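Local coordinates for hypothetical membrane protein (Corynebacterium glutamicum, PDB 6JSA) that binds heme and, as the C-terminal domain of HtaA, probably takes part in heme transfer within the heme uptake machinery of corynebacteria, at residues 83-88 and 118-123; 95-100 and 110-115; 134-139 and 157-162. One frame throughout, in Å; residues are numbered along the deposited sequence. Where two conformers were deposited one is given.

Interaction 1: residues 83-88 and 118-123; sequences IEISFN and LNFSAL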
loop_
_atom_site.group_PDB
_atom_site.type_symbol
_atom_site.label_atom_id
_atom_site.label_comp_id
_atom_site.label_asym_id
_atom_site.label_seq_id
_atom_site.Cartn_x
_atom_site.Cartn_y
_atom_site.Cartn_z
ATOM N N ILE A 83 1.256 -2.351 5.724
ATOM C CA ILE A 83 1.695 -1.232 4.896
ATOM C C ILE A 83 2.201 -0.095 5.775
ATOM O O ILE A 83 1.778 0.086 6.928
ATOM C CB ILE A 83 0.638 -0.741 3.890
ATOM C CG1 ILE A 83 -0.481 0.025 4.586
ATOM C CG2 ILE A 83 0.116 -1.882 3.041
ATOM C CD1 ILE A 83 -1.247 0.921 3.620
ATOM N N GLU A 84 3.128 0.677 5.218
ATOM C CA GLU A 84 3.732 1.816 5.890
ATOM C C GLU A 84 3.911 2.915 4.857
ATOM O O GLU A 84 4.417 2.659 3.759
ATOM C CB GLU A 84 5.094 1.437 6.483
ATOM C CG GLU A 84 5.926 2.613 6.954
ATOM C CD GLU A 84 7.283 2.185 7.467
ATOM O OE1 GLU A 84 7.494 0.964 7.668
ATOM O OE2 GLU A 84 8.143 3.069 7.662
ATOM N N ILE A 85 3.453 4.117 5.190
ATOM C CA ILE A 85 3.726 5.313 4.406
ATOM C C ILE A 85 4.895 6.030 5.064
ATOM O O ILE A 85 4.789 6.491 6.204
ATOM C CB ILE A 85 2.494 6.229 4.352
ATOM C CG1 ILE A 85 1.327 5.514 3.665
ATOM C CG2 ILE A 85 2.837 7.522 3.642
ATOM C CD1 ILE A 85 0.011 6.245 3.792
ATOM N N SER A 86 6.011 6.117 4.356
ATOM C CA SER A 86 7.189 6.829 4.819
ATOM C C SER A 86 7.391 8.034 3.916
ATOM O O SER A 86 7.226 7.933 2.698
ATOM C CB SER A 86 8.405 5.903 4.755
ATOM O OG SER A 86 9.554 6.514 5.292
ATOM N N PHE A 87 7.716 9.185 4.504
ATOM C CA PHE A 87 7.911 10.379 3.698
ATOM C C PHE A 87 9.096 11.186 4.198
ATOM O O PHE A 87 9.416 11.197 5.387
ATOM C CB PHE A 87 6.647 11.256 3.564
ATOM C CG PHE A 87 6.114 11.798 4.870
ATOM C CD1 PHE A 87 5.160 11.096 5.598
ATOM C CD2 PHE A 87 6.530 13.039 5.344
ATOM C CE1 PHE A 87 4.658 11.612 6.790
ATOM C CE2 PHE A 87 6.029 13.551 6.529
ATOM C CZ PHE A 87 5.093 12.839 7.248
ATOM N N ASN A 88 9.746 11.845 3.250
ATOM C CA ASN A 88 10.832 12.790 3.512
ATOM C C ASN A 88 10.544 13.967 2.587
ATOM O O ASN A 88 10.750 13.859 1.374
ATOM C CB ASN A 88 12.190 12.176 3.188
ATOM C CG ASN A 88 12.578 11.057 4.136
ATOM O OD1 ASN A 88 12.194 9.904 3.947
ATOM N ND2 ASN A 88 13.370 11.391 5.147
ATOM N N LEU A 118 6.669 7.206 -3.677
ATOM C CA LEU A 118 5.582 8.157 -3.516
ATOM C C LEU A 118 6.013 9.549 -3.945
ATOM O O LEU A 118 7.097 10.020 -3.586
ATOM C CB LEU A 118 5.151 8.232 -2.054
ATOM C CG LEU A 118 4.668 6.916 -1.458
ATOM C CD1 LEU A 118 4.192 7.128 -0.032
ATOM C CD2 LEU A 118 3.563 6.313 -2.308
ATOM N N ASN A 119 5.134 10.216 -4.683
ATOM C CA ASN A 119 5.280 11.626 -5.022
ATOM C C ASN A 119 4.006 12.306 -4.541
ATOM O O ASN A 119 2.927 12.070 -5.098
ATOM C CB ASN A 119 5.467 11.802 -6.529
ATOM C CG ASN A 119 5.586 13.256 -6.932
ATOM O OD1 ASN A 119 5.926 14.110 -6.118
ATOM N ND2 ASN A 119 5.307 13.544 -8.197
ATOM N N PHE A 120 4.120 13.109 -3.482
ATOM C CA PHE A 120 2.944 13.707 -2.866
ATOM C C PHE A 120 2.462 14.901 -3.669
ATOM O O PHE A 120 3.237 15.813 -3.965
ATOM C CB PHE A 120 3.234 14.114 -1.421
ATOM C CG PHE A 120 3.289 12.948 -0.486
ATOM C CD1 PHE A 120 4.472 12.241 -0.304
ATOM C CD2 PHE A 120 2.147 12.522 0.181
ATOM C CE1 PHE A 120 4.523 11.133 0.529
ATOM C CE2 PHE A 120 2.193 11.415 1.027
ATOM C CZ PHE A 120 3.387 10.722 1.202
ATOM N N SER A 121 1.182 14.883 -4.035
ATOM C CA SER A 121 0.542 16.061 -4.603
ATOM C C SER A 121 0.074 17.011 -3.508
ATOM O O SER A 121 -0.060 18.217 -3.744
ATOM C CB SER A 121 -0.641 15.633 -5.468
ATOM O OG SER A 121 -1.540 14.824 -4.727
ATOM N N ALA A 122 -0.171 16.481 -2.310
ATOM C CA ALA A 122 -0.523 17.265 -1.136
ATOM C C ALA A 122 0.093 16.568 0.059
ATOM O O ALA A 122 0.007 15.343 0.175
ATOM C CB ALA A 122 -2.044 17.321 -0.957
ATOM N N LEU A 123 0.739 17.333 0.929
ATOM C CA LEU A 123 1.266 16.782 2.171
ATOM C C LEU A 123 1.293 17.912 3.183
ATOM O O LEU A 123 1.998 18.907 2.986
ATOM C CB LEU A 123 2.660 16.190 1.973
ATOM C CG LEU A 123 3.299 15.561 3.211
ATOM C CD1 LEU A 123 2.438 14.446 3.770
ATOM C CD2 LEU A 123 4.675 15.046 2.858
#
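The backbone oxygen Ser86 O meets methyl CD1 of Leu118 at 4.2 Å, a plain van der Waals approach; no hydrogen bond runs between 83-88 and 118-123, and hydrocarbon does the rest. The same Leu118 CD1 lies 3.9 Å from CG2 of Ile85, the two side chains crossing at about a right angle. Ile85 CG2 also reaches the edge of the Phe120 ring, near its plane, with CZ at 4.1 Å. Two residues on, Phe87 brings its CB to within 3.7 Å of Phe120 CE1. Strands of the antiparallel beta fold of this HtaA domain meet here across its interior: the axes of 83-88 and 118-120 pass 8.7 Å apart at 63°, too far for backbone pairing, and Ile159 and Phe161 of strand 159-165 pack around them. Ser121 and Ala122 both face Ser133, a classic beta bulge, and the chain turns a corner here. Beyond it, Leu123 returns to the same cluster. Its CG stands anti to the backbone N (chi1 -179°), and CD2 touches both rings: 3.7 Å from Phe87 CD2, and over one face of Phe120, offset toward the rim.

Interaction 2: residues 95-100 and 110-115; sequences IADVVS and YGRTVV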
loop_
_atom_site.group_PDB
_atom_site.type_symbol
_atom_site.label_atom_id
_atom_site.label_comp_id
_atom_site.label_asym_id
_atom_site.label_seq_id
_atom_site.Cartn_x
_atom_site.Cartn_y
_atom_site.Cartn_z
ATOM N N ILE A 95 5.812 0.944 1.808
ATOM C CA ILE A 95 6.490 -0.280 2.218
ATOM C C ILE A 95 5.443 -1.292 2.675
ATOM O O ILE A 95 4.450 -0.923 3.309
ATOM C CB ILE A 95 7.473 0.052 3.359
ATOM C CG1 ILE A 95 8.536 1.055 2.886
ATOM C CG2 ILE A 95 8.115 -1.197 3.932
ATOM C CD1 ILE A 95 9.229 1.788 4.022
ATOM N N ALA A 96 5.666 -2.569 2.366
ATOM C CA ALA A 96 4.767 -3.618 2.828
ATOM C C ALA A 96 5.520 -4.938 2.846
ATOM O O ALA A 96 6.576 -5.077 2.223
ATOM C CB ALA A 96 3.530 -3.725 1.936
ATOM N N ASP A 97 4.967 -5.903 3.579
ATOM C CA ASP A 97 5.406 -7.291 3.515
ATOM C C ASP A 97 4.630 -7.972 2.395
ATOM O O ASP A 97 3.395 -7.924 2.375
ATOM C CB ASP A 97 5.085 -8.017 4.823
ATOM C CG ASP A 97 5.663 -7.327 6.048
ATOM O OD1 ASP A 97 6.628 -6.547 5.903
ATOM O OD2 ASP A 97 5.150 -7.582 7.160
ATOM N N VAL A 98 5.339 -8.587 1.450
ATOM C CA VAL A 98 4.704 -9.116 0.244
ATOM C C VAL A 98 5.147 -10.549 -0.009
ATOM O O VAL A 98 6.347 -10.839 -0.031
ATOM C CB VAL A 98 5.010 -8.248 -0.993
ATOM C CG1 VAL A 98 4.329 -8.832 -2.243
ATOM C CG2 VAL A 98 4.570 -6.813 -0.757
ATOM N N VAL A 99 4.171 -11.431 -0.238
ATOM C CA VAL A 99 4.398 -12.793 -0.722
ATOM C C VAL A 99 3.531 -12.975 -1.958
ATOM O O VAL A 99 2.340 -12.650 -1.929
ATOM C CB VAL A 99 4.016 -13.848 0.336
ATOM C CG1 VAL A 99 4.300 -15.252 -0.183
ATOM C CG2 VAL A 99 4.734 -13.577 1.650
ATOM N N SER A 100 4.115 -13.462 -3.053
ATOM C CA SER A 100 3.324 -13.588 -4.270
ATOM C C SER A 100 3.822 -14.758 -5.096
ATOM O O SER A 100 4.979 -15.163 -4.996
ATOM C CB SER A 100 3.389 -12.309 -5.105
ATOM O OG SER A 100 2.325 -12.253 -6.020
ATOM N N TYR A 110 8.910 -11.857 -0.644
ATOM C CA TYR A 110 9.737 -10.679 -0.879
ATOM C C TYR A 110 10.146 -9.997 0.411
ATOM O O TYR A 110 10.959 -9.063 0.373
ATOM C CB TYR A 110 9.010 -9.692 -1.809
ATOM C CG TYR A 110 8.822 -10.269 -3.186
ATOM C CD1 TYR A 110 7.708 -11.039 -3.491
ATOM C CD2 TYR A 110 9.786 -10.081 -4.174
ATOM C CE1 TYR A 110 7.556 -11.598 -4.744
ATOM C CE2 TYR A 110 9.643 -10.627 -5.431
ATOM C CZ TYR A 110 8.526 -11.391 -5.710
ATOM O OH TYR A 110 8.376 -11.953 -6.954
ATOM N N GLY A 111 9.617 -10.452 1.543
ATOM C CA GLY A 111 9.891 -9.817 2.804
ATOM C C GLY A 111 9.259 -8.434 2.864
ATOM O O GLY A 111 8.307 -8.104 2.148
ATOM N N ARG A 112 9.827 -7.611 3.734
ATOM C CA ARG A 112 9.405 -6.227 3.854
ATOM C C ARG A 112 10.143 -5.417 2.799
ATOM O O ARG A 112 11.379 -5.387 2.785
ATOM C CB ARG A 112 9.702 -5.703 5.256
ATOM C CG ARG A 112 9.082 -4.357 5.508
ATOM C CD ARG A 112 8.788 -4.125 6.981
ATOM N NE ARG A 112 8.033 -2.887 7.149
ATOM C CZ ARG A 112 6.719 -2.785 6.965
ATOM N NH1 ARG A 112 6.003 -3.852 6.619
ATOM N NH2 ARG A 112 6.116 -1.616 7.111
ATOM N N THR A 113 9.394 -4.780 1.902
ATOM C CA THR A 113 9.985 -4.219 0.696
ATOM C C THR A 113 9.272 -2.927 0.320
ATOM O O THR A 113 8.099 -2.729 0.642
ATOM C CB THR A 113 9.892 -5.231 -0.459
ATOM O OG1 THR A 113 10.640 -4.757 -1.579
ATOM C CG2 THR A 113 8.437 -5.460 -0.880
ATOM N N VAL A 114 9.989 -2.048 -0.374
ATOM C CA VAL A 114 9.339 -0.895 -0.984
ATOM C C VAL A 114 8.522 -1.382 -2.175
ATOM O O VAL A 114 9.076 -1.923 -3.137
ATOM C CB VAL A 114 10.371 0.163 -1.397
ATOM C CG1 VAL A 114 9.695 1.319 -2.122
ATOM C CG2 VAL A 114 11.127 0.655 -0.175
ATOM N N VAL A 115 7.201 -1.217 -2.099
ATOM C CA VAL A 115 6.303 -1.586 -3.194
ATOM C C VAL A 115 6.218 -0.474 -4.231
ATOM O O VAL A 115 6.011 -0.738 -5.420
ATOM C CB VAL A 115 4.916 -1.937 -2.620
ATOM C CG1 VAL A 115 3.878 -2.126 -3.717
ATOM C CG2 VAL A 115 5.004 -3.187 -1.780
HETATM O O HOH W 1 6.160 -13.579 -7.383
#
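Arg112 has CG anti to its backbone N (chi1 -170°) and stays extended as far as NE; a turn at chi4 of 81° then sets CZ aside from that line. Opposite it, Asp97 has CG beside its own backbone N, and Asp97 OD1 receives Arg112 NH1 at 2.9 Å in a salt bridge. OD1 lies in the plane of the guanidinium, but NH1 comes from well above the carboxylate plane, the two planes being 80° apart. Ile95 CG2 sits over one face of the guanidinium, 3.6 Å from Arg112 NE. Second partners fix both groups: Arg112 NH2 pairs with Glu84, and Asn82 takes NH1 on its backbone O while giving its ND2 to Asp97 OD2.

The backbones are antiparallel neighbours. Ala96 N and Thr113 O join at 3.0 Å, and the return bond from Thr113 N to Ala96 O makes the pair hydrogen-bonded. Strand 91-101 forms a beta hairpin with 107-111, and the partner chain turns a corner at Arg112 before running on as 113-125, so one strand pairs with both arms. Gly111, just ahead of the corner, has a positive phi, which favours glycine.

On the side away from the salt bridge the contact is apolar: Val98 CG2 meets Val115 CG2 at 3.8 Å, and Ala96 CB touches the same methyl at 4.0 Å. At the hairpin end Tyr110 N gives a bent bond to Val98 O, 2.8 Å long. Tyr110 OH and a water lie 2.8 Å apart, and that water reaches Ser100 O only weakly. Ser100 OG bonds to Ala145 O of helix 140-145, and the Ser100 side chain is about 4 Å from the bound heme.

Interaction 3: residues 134-139 and 157-162; sequences ASVSLS and DPISFS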
loop_
_atom_site.group_PDB
_atom_site.type_symbol
_atom_site.label_atom_id
_atom_site.label_comp_id
_atom_site.label_asym_id
_atom_site.label_seq_id
_atom_site.Cartn_x
_atom_site.Cartn_y
_atom_site.Cartn_z
ATOM N N ALA A 134 -0.595 10.853 -2.519
ATOM C CA ALA A 134 0.583 10.638 -3.349
ATOM C C ALA A 134 0.299 9.671 -4.486
ATOM O O ALA A 134 -0.462 8.711 -4.329
ATOM C CB ALA A 134 1.741 10.080 -2.523
ATOM N N SER A 135 0.931 9.923 -5.628
ATOM C CA SER A 135 1.014 8.901 -6.662
ATOM C C SER A 135 1.991 7.816 -6.220
ATOM O O SER A 135 2.919 8.063 -5.437
ATOM C CB SER A 135 1.488 9.512 -7.984
ATOM O OG SER A 135 2.807 10.013 -7.858
ATOM N N VAL A 136 1.763 6.603 -6.725
ATOM C CA VAL A 136 2.522 5.412 -6.352
ATOM C C VAL A 136 3.127 4.818 -7.619
ATOM O O VAL A 136 2.398 4.351 -8.503
ATOM C CB VAL A 136 1.634 4.377 -5.640
ATOM C CG1 VAL A 136 2.464 3.173 -5.232
ATOM C CG2 VAL A 136 0.920 4.997 -4.428
ATOM N N SER A 137 4.454 4.813 -7.698
ATOM C CA SER A 137 5.184 4.307 -8.857
ATOM C C SER A 137 5.805 2.969 -8.492
ATOM O O SER A 137 6.629 2.893 -7.579
ATOM C CB SER A 137 6.286 5.286 -9.253
ATOM O OG SER A 137 5.736 6.509 -9.693
ATOM N N LEU A 138 5.425 1.925 -9.220
ATOM C CA LEU A 138 5.767 0.561 -8.844
ATOM C C LEU A 138 7.279 0.334 -8.822
ATOM O O LEU A 138 8.000 0.730 -9.742
ATOM C CB LEU A 138 5.116 -0.391 -9.842
ATOM C CG LEU A 138 5.206 -1.889 -9.583
ATOM C CD1 LEU A 138 4.478 -2.248 -8.300
ATOM C CD2 LEU A 138 4.621 -2.631 -10.768
ATOM N N SER A 139 7.750 -0.342 -7.774
ATOM C CA SER A 139 9.155 -0.682 -7.611
ATOM C C SER A 139 9.519 -1.937 -8.408
ATOM O O SER A 139 8.663 -2.628 -8.967
ATOM C CB SER A 139 9.445 -0.961 -6.139
ATOM O OG SER A 139 8.790 -2.161 -5.751
ATOM N N ASP A 157 -2.727 2.720 -8.038
ATOM C CA ASP A 157 -3.670 3.671 -7.475
ATOM C C ASP A 157 -2.914 4.647 -6.577
ATOM O O ASP A 157 -1.942 4.270 -5.916
ATOM C CB ASP A 157 -4.677 2.954 -6.575
ATOM C CG ASP A 157 -5.845 2.330 -7.322
ATOM O OD1 ASP A 157 -6.003 2.530 -8.542
ATOM O OD2 ASP A 157 -6.624 1.617 -6.650
ATOM N N PRO A 158 -3.354 5.897 -6.506
ATOM C CA PRO A 158 -2.767 6.826 -5.534
ATOM C C PRO A 158 -3.178 6.431 -4.122
ATOM O O PRO A 158 -4.189 5.759 -3.895
ATOM C CB PRO A 158 -3.385 8.171 -5.926
ATOM C CG PRO A 158 -4.722 7.793 -6.488
ATOM C CD PRO A 158 -4.486 6.500 -7.233
ATOM N N ILE A 159 -2.370 6.847 -3.152
ATOM C CA ILE A 159 -2.637 6.563 -1.746
ATOM C C ILE A 159 -2.879 7.871 -1.006
ATOM O O ILE A 159 -2.229 8.885 -1.284
ATOM C CB ILE A 159 -1.502 5.741 -1.090
ATOM C CG1 ILE A 159 -1.881 5.337 0.339
ATOM C CG2 ILE A 159 -0.161 6.474 -1.139
ATOM C CD1 ILE A 159 -1.044 4.195 0.891
ATOM N N SER A 160 -3.835 7.857 -0.076
ATOM C CA SER A 160 -4.082 9.004 0.782
ATOM C C SER A 160 -4.090 8.558 2.234
ATOM O O SER A 160 -4.355 7.394 2.549
ATOM C CB SER A 160 -5.400 9.708 0.449
ATOM O OG SER A 160 -6.482 8.803 0.502
ATOM N N PHE A 161 -3.777 9.499 3.117
ATOM C CA PHE A 161 -3.799 9.210 4.542
ATOM C C PHE A 161 -4.154 10.473 5.306
ATOM O O PHE A 161 -3.964 11.596 4.828
ATOM C CB PHE A 161 -2.462 8.651 5.062
ATOM C CG PHE A 161 -1.418 9.707 5.306
ATOM C CD1 PHE A 161 -0.623 10.170 4.267
ATOM C CD2 PHE A 161 -1.231 10.235 6.578
ATOM C CE1 PHE A 161 0.331 11.153 4.489
ATOM C CE2 PHE A 161 -0.280 11.226 6.801
ATOM C CZ PHE A 161 0.504 11.679 5.760
ATOM N N SER A 162 -4.634 10.268 6.522
ATOM C CA SER A 162 -4.777 11.348 7.476
ATOM C C SER A 162 -4.447 10.798 8.851
ATOM O O SER A 162 -4.673 9.621 9.132
ATOM C CB SER A 162 -6.178 11.954 7.427
ATOM O OG SER A 162 -7.160 11.001 7.757
#
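The ring of Pro158 takes part here, though it is puckered at CG rather than flat, and it meets 134-139 through its CB, 3.4 Å from Ala134 O. The alpha carbon of the same proline is closer still, 3.2 Å from Ala134 O. That oxygen also accepts the backbone N-H of Ile159 at 2.9 Å, in a bond that arrives nearly along the C=O axis. The return bond, from Ala134 N to Ile159 O, is 2.8 Å long and just as well aimed. Together they make Ala134 and Ile159 an antiparallel hydrogen-bonded pair.

Past Pro158 the two chains stop pairing with each other, and Val136 finds its backbone partner in Leu156. The Val136 side chain still leans across: CG2 lies 3.3 Å from Asp157 O, which is itself hydrogen-bonded by Trp12 NE1, and 3.8 Å from Ile159 CG2. In Ile159 it is CG1 that stands anti to the backbone N (chi1 -174°), leaving CG2 between N and the carbonyl carbon, where Val136 can meet it obliquely. Ala134 CB touches the same Ile159 CG2 more loosely, at 4.3 Å. Leu118 packs against Ala134, Val136 and Ile159 alike, and Trp12 of strand 3-12 lies against Val136 and Ile159.

Beyond the pair, 134-139 runs on to Ser139, the N-cap of helix 140-145, whose OG bonds to Gly142 N. At this same end of the contact the CB of Asp157 points away from 134-139, and its OD1 accepts Ala16 N. That links the start of this antiparallel strand pairing to helix 16-23, the helix that carries Tyr21, axial ligand of the heme iron.

Overall arrangement
Interaction 1 is the buried contact, wholly apolar across its two segments, while interactions 2 and 3 are partly buried and rest on backbone pairing. Strand 113-125 serves both interactions 1 and 2, and its neighbour 129-138 carries interaction 3, so Asn119 O of the first accepts Ser135 N of the third. Leu118 packs on Val136 to join the same two contacts, whose centres are about 7 Å apart. Interaction 2 adds charge, and its charged pairs reach into segment 83-88, whereas interaction 1 is hydrocarbon. Ser139 OG bonds to Val114 O, tying interactions 2 and 3, and Val115 O probably accepts the backbone N of Ser139. Both approach the heme end of the domain; interaction 1 lies away from it.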